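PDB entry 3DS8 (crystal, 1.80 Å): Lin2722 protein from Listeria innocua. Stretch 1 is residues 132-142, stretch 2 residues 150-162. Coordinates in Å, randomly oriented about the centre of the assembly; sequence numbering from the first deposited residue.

Stretch 1 132-142: SPFNDLDPNDN
Stretch 2 150-162: KLPNSTPQMDYFI

A loop and the segment leading into a helix can be joined securely when a buried amide side chain does the work that strand pairing does elsewhere, and residues 132-142 and 150-162 of the Listeria innocua protein Lin2722 illustrate the principle. The first stretch makes a type I turn from Pro133 to Asp136, passes Asp136 at phi/psi 58/-154°, and ends in a weakly bonded helix about 139-142, capped by Asp138 OD1 accepting from Asn140 N at 2.9 Å. The second is extended from Leu151 to Thr155, apart from Pro152 (-47/-41°), then becomes helical from Pro156. The register runs antiparallel: CA of Asn135 lies 5.6 Å from CA of Met158, and CA of Asp141 lies 4.5 Å from CA of Asn153.

Amide hydrogen bonds dominate. Buried Asn135 (chi1 t, chi2 41°) offers OD1 to Thr155 N and to Thr155 OG1, both at 2.9 Å, while its ND2 donates to Asn153 O and to Asn142 OD1, each at 3.0 Å. A carboxamide suits this place because it both donates and accepts. Thr155, with chi1 p, also caps its helix, OG1 accepting from Met158 N at 3.3 Å. Asn142 (m, chi2 -69°) braces the first stretch from within, ND2 donating to Asp138 O at 2.9 Å. Farther along the helix, the extended Gln157 side chain (t, t, chi3 -81°) reaches the turn: NE2 bonds Phe134 O at 2.9 Å with good linearity and Pro133 O, also at 2.9 Å, weakly.

At the other end, Asn153 pairs with Asp141 through backbone and side chain alike. Asn153 N donates to Asp141 O at 3.2 Å, and Asn153 ND2 (chi1 t) to Asp141 OD1 (chi1 m) at 3.1 Å. Pro152, which has no amide hydrogen to give, packs its CD 3.2 Å from Asp141 O.

Water extends the polar network at the partly exposed Asp136 (chi1 m). One molecule donates to Asp136 OD2 at 2.8 Å and accepts from Gln157 N at 3.0 Å; a second donates to Asp136 OD1 at 3.1 Å and to Gln157 OE1 at 3.2 Å.

Apolar contacts complete the 613 Å² buried between the stretches, summed over both sides. Phe134 (m, chi2 -81°) sets CB 4.0 Å from SE of selenomethionine Met158 (m, m, m), and its CD1 lies 3.8 Å from Phe161 CE2, which approaches the edge of the Phe134 ring. Leu151 (m, t) brings CD1 within 3.7 Å of Asn135 ND2, placing hydrocarbon beside the buried amide.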

# COMPACT_ATOMS: atom_id res chain seq x y z
N SER A 132 -6.67 3.98 -1.67
CA SER A 132 -7.03 2.62 -2.04
C SER A 132 -8.50 2.42 -1.73
O SER A 132 -8.90 2.68 -0.60
CB SER A 132 -6.19 1.58 -1.30
OG SER A 132 -4.79 1.66 -1.65
N PRO A 133 -9.28 1.94 -2.71
CA PRO A 133 -10.72 1.82 -2.43
C PRO A 133 -11.07 0.50 -1.72
O PRO A 133 -11.61 -0.45 -2.32
CB PRO A 133 -11.32 1.94 -3.83
CG PRO A 133 -10.28 1.34 -4.72
CD PRO A 133 -8.98 1.65 -4.12
N PHE A 134 -10.79 0.45 -0.43
CA PHE A 134 -11.10 -0.72 0.39
C PHE A 134 -12.55 -1.17 0.33
O PHE A 134 -12.82 -2.36 0.35
CB PHE A 134 -10.64 -0.53 1.84
CG PHE A 134 -9.15 -0.34 1.96
CD1 PHE A 134 -8.31 -1.45 1.93
CD2 PHE A 134 -8.62 0.91 2.18
CE1 PHE A 134 -6.96 -1.29 2.00
CE2 PHE A 134 -7.26 1.09 2.21
CZ PHE A 134 -6.43 -0.06 2.19
N ASN A 135 -13.48 -0.22 0.22
CA ASN A 135 -14.88 -0.52 0.02
C ASN A 135 -15.40 -0.00 -1.34
O ASN A 135 -16.53 0.45 -1.46
CB ASN A 135 -15.70 0.08 1.16
CG ASN A 135 -17.11 -0.50 1.24
OD1 ASN A 135 -17.29 -1.72 1.08
ND2 ASN A 135 -18.09 0.35 1.55
N ASP A 136 -14.56 -0.13 -2.37
CA ASP A 136 -14.90 0.20 -3.74
C ASP A 136 -15.34 1.67 -3.92
O ASP A 136 -14.89 2.56 -3.16
CB ASP A 136 -15.87 -0.85 -4.35
CG ASP A 136 -15.29 -2.29 -4.31
OD1 ASP A 136 -14.07 -2.46 -4.41
OD2 ASP A 136 -16.08 -3.23 -4.29
N LEU A 137 -16.14 1.97 -4.94
CA LEU A 137 -16.32 3.35 -5.37
C LEU A 137 -17.70 3.96 -5.13
O LEU A 137 -17.91 5.11 -5.39
CB LEU A 137 -15.99 3.48 -6.86
CG LEU A 137 -14.66 2.89 -7.32
CD1 LEU A 137 -14.45 3.21 -8.78
CD2 LEU A 137 -13.48 3.46 -6.49
N ASP A 138 -18.68 3.17 -4.73
CA ASP A 138 -20.05 3.66 -4.65
C ASP A 138 -20.25 4.60 -3.46
O ASP A 138 -20.12 4.18 -2.34
CB ASP A 138 -21.02 2.48 -4.56
CG ASP A 138 -22.44 2.86 -4.87
OD1 ASP A 138 -22.87 4.00 -4.61
OD2 ASP A 138 -23.14 1.97 -5.44
N PRO A 139 -20.65 5.86 -3.71
CA PRO A 139 -20.86 6.75 -2.55
C PRO A 139 -21.96 6.27 -1.63
O PRO A 139 -21.89 6.51 -0.44
CB PRO A 139 -21.25 8.10 -3.17
CG PRO A 139 -21.28 7.90 -4.63
CD PRO A 139 -20.80 6.55 -5.00
N ASN A 140 -22.97 5.59 -2.18
CA ASN A 140 -24.02 5.00 -1.34
C ASN A 140 -23.55 3.95 -0.33
O ASN A 140 -24.17 3.81 0.74
CB ASN A 140 -25.13 4.40 -2.20
CG ASN A 140 -25.89 5.44 -2.98
OD1 ASN A 140 -25.98 6.61 -2.57
ND2 ASN A 140 -26.49 5.02 -4.10
N ASP A 141 -22.47 3.23 -0.64
CA ASP A 141 -21.92 2.21 0.24
C ASP A 141 -21.04 2.85 1.34
O ASP A 141 -20.71 2.20 2.33
CB ASP A 141 -21.06 1.22 -0.55
CG ASP A 141 -21.85 0.31 -1.47
OD1 ASP A 141 -23.08 0.17 -1.28
OD2 ASP A 141 -21.21 -0.29 -2.38
N ASN A 142 -20.62 4.09 1.12
CA ASN A 142 -19.61 4.72 1.96
C ASN A 142 -20.08 5.91 2.78
O ASN A 142 -19.73 6.05 3.97
CB ASN A 142 -18.41 5.05 1.07
CG ASN A 142 -17.70 3.79 0.62
OD1 ASN A 142 -17.08 3.12 1.45
ND2 ASN A 142 -17.88 3.37 -0.65
N LYS A 150 -18.89 2.07 11.19
CA LYS A 150 -19.35 1.04 10.28
C LYS A 150 -19.65 1.69 8.93
O LYS A 150 -19.83 2.91 8.84
CB LYS A 150 -20.63 0.35 10.76
CG LYS A 150 -21.76 1.28 11.03
CD LYS A 150 -23.11 0.53 11.19
CE LYS A 150 -23.32 -0.14 12.56
NZ LYS A 150 -24.82 -0.28 12.93
N LEU A 151 -19.71 0.88 7.89
CA LEU A 151 -20.04 1.37 6.56
C LEU A 151 -21.53 1.25 6.29
O LEU A 151 -22.17 0.30 6.75
CB LEU A 151 -19.27 0.62 5.48
CG LEU A 151 -17.75 0.70 5.64
CD1 LEU A 151 -17.13 -0.54 4.96
CD2 LEU A 151 -17.21 1.99 5.05
N PRO A 152 -22.10 2.22 5.54
CA PRO A 152 -23.46 2.08 5.06
C PRO A 152 -23.74 0.72 4.43
O PRO A 152 -24.80 0.13 4.67
CB PRO A 152 -23.58 3.23 4.05
CG PRO A 152 -22.73 4.32 4.68
CD PRO A 152 -21.52 3.53 5.18
N ASN A 153 -22.80 0.20 3.63
CA ASN A 153 -22.91 -1.15 3.08
C ASN A 153 -21.52 -1.67 2.79
O ASN A 153 -20.75 -0.98 2.15
CB ASN A 153 -23.72 -1.15 1.81
CG ASN A 153 -23.89 -2.54 1.22
OD1 ASN A 153 -24.33 -3.48 1.92
ND2 ASN A 153 -23.54 -2.69 -0.06
N SER A 154 -21.19 -2.86 3.28
CA SER A 154 -19.88 -3.45 2.98
C SER A 154 -19.97 -4.24 1.70
O SER A 154 -20.86 -5.08 1.55
CB SER A 154 -19.40 -4.40 4.08
OG SER A 154 -19.39 -3.71 5.31
N THR A 155 -19.00 -4.01 0.83
CA THR A 155 -18.83 -4.80 -0.37
C THR A 155 -18.20 -6.19 -0.06
O THR A 155 -17.67 -6.40 1.02
CB THR A 155 -17.89 -4.07 -1.33
OG1 THR A 155 -16.62 -3.92 -0.69
CG2 THR A 155 -18.47 -2.68 -1.71
N PRO A 156 -18.30 -7.14 -1.02
CA PRO A 156 -17.62 -8.43 -0.89
C PRO A 156 -16.13 -8.32 -0.59
O PRO A 156 -15.60 -9.11 0.19
CB PRO A 156 -17.88 -9.09 -2.25
CG PRO A 156 -19.22 -8.55 -2.66
CD PRO A 156 -19.17 -7.11 -2.21
N GLN A 157 -15.45 -7.33 -1.18
CA GLN A 157 -14.04 -7.15 -0.88
C GLN A 157 -13.84 -6.79 0.60
O GLN A 157 -12.99 -7.39 1.29
CB GLN A 157 -13.45 -6.06 -1.79
CG GLN A 157 -12.02 -5.69 -1.46
CD GLN A 157 -11.49 -4.67 -2.46
OE1 GLN A 157 -11.07 -5.02 -3.56
NE2 GLN A 157 -11.57 -3.39 -2.10
N MSE A 158 -14.62 -5.82 1.10
CA MSE A 158 -14.56 -5.49 2.52
C MSE A 158 -14.90 -6.67 3.38
O MSE A 158 -14.32 -6.85 4.43
CB MSE A 158 -15.51 -4.36 2.92
CG MSE A 158 -15.05 -3.03 2.72
SE MSE A 158 -13.41 -2.65 3.73
CE MSE A 158 -13.93 -2.59 5.64
N ASP A 159 -15.89 -7.47 2.98
CA ASP A 159 -16.25 -8.64 3.76
C ASP A 159 -15.03 -9.57 3.92
O ASP A 159 -14.80 -10.15 4.98
CB ASP A 159 -17.42 -9.43 3.10
CG ASP A 159 -18.77 -8.69 3.15
OD1 ASP A 159 -18.98 -7.76 3.97
OD2 ASP A 159 -19.65 -9.09 2.35
N TYR A 160 -14.27 -9.74 2.83
CA TYR A 160 -13.09 -10.60 2.84
C TYR A 160 -12.05 -10.03 3.82
O TYR A 160 -11.51 -10.76 4.63
CB TYR A 160 -12.47 -10.68 1.42
CG TYR A 160 -11.28 -11.63 1.34
CD1 TYR A 160 -11.45 -12.93 0.88
CD2 TYR A 160 -10.00 -11.22 1.70
CE1 TYR A 160 -10.37 -13.80 0.82
CE2 TYR A 160 -8.94 -12.07 1.64
CZ TYR A 160 -9.12 -13.35 1.20
OH TYR A 160 -8.07 -14.24 1.12
N PHE A 161 -11.77 -8.75 3.69
CA PHE A 161 -10.75 -8.08 4.54
C PHE A 161 -11.11 -8.20 6.03
O PHE A 161 -10.25 -8.48 6.87
CB PHE A 161 -10.58 -6.60 4.17
CG PHE A 161 -9.94 -6.34 2.83
CD1 PHE A 161 -9.00 -7.22 2.27
CD2 PHE A 161 -10.29 -5.21 2.13
CE1 PHE A 161 -8.40 -6.94 1.05
CE2 PHE A 161 -9.67 -4.88 0.88
CZ PHE A 161 -8.74 -5.75 0.34
N ILE A 162 -12.38 -8.01 6.34
CA ILE A 162 -12.87 -8.19 7.71
C ILE A 162 -12.75 -9.62 8.20
O ILE A 162 -12.25 -9.86 9.32
CB ILE A 162 -14.32 -7.70 7.85
CG1 ILE A 162 -14.35 -6.17 7.71
CG2 ILE A 162 -14.91 -8.15 9.23
CD1 ILE A 162 -15.71 -5.54 7.48
O HOH W 1 -16.18 -6.03 -3.78
O HOH W 2 -11.47 -3.03 -5.97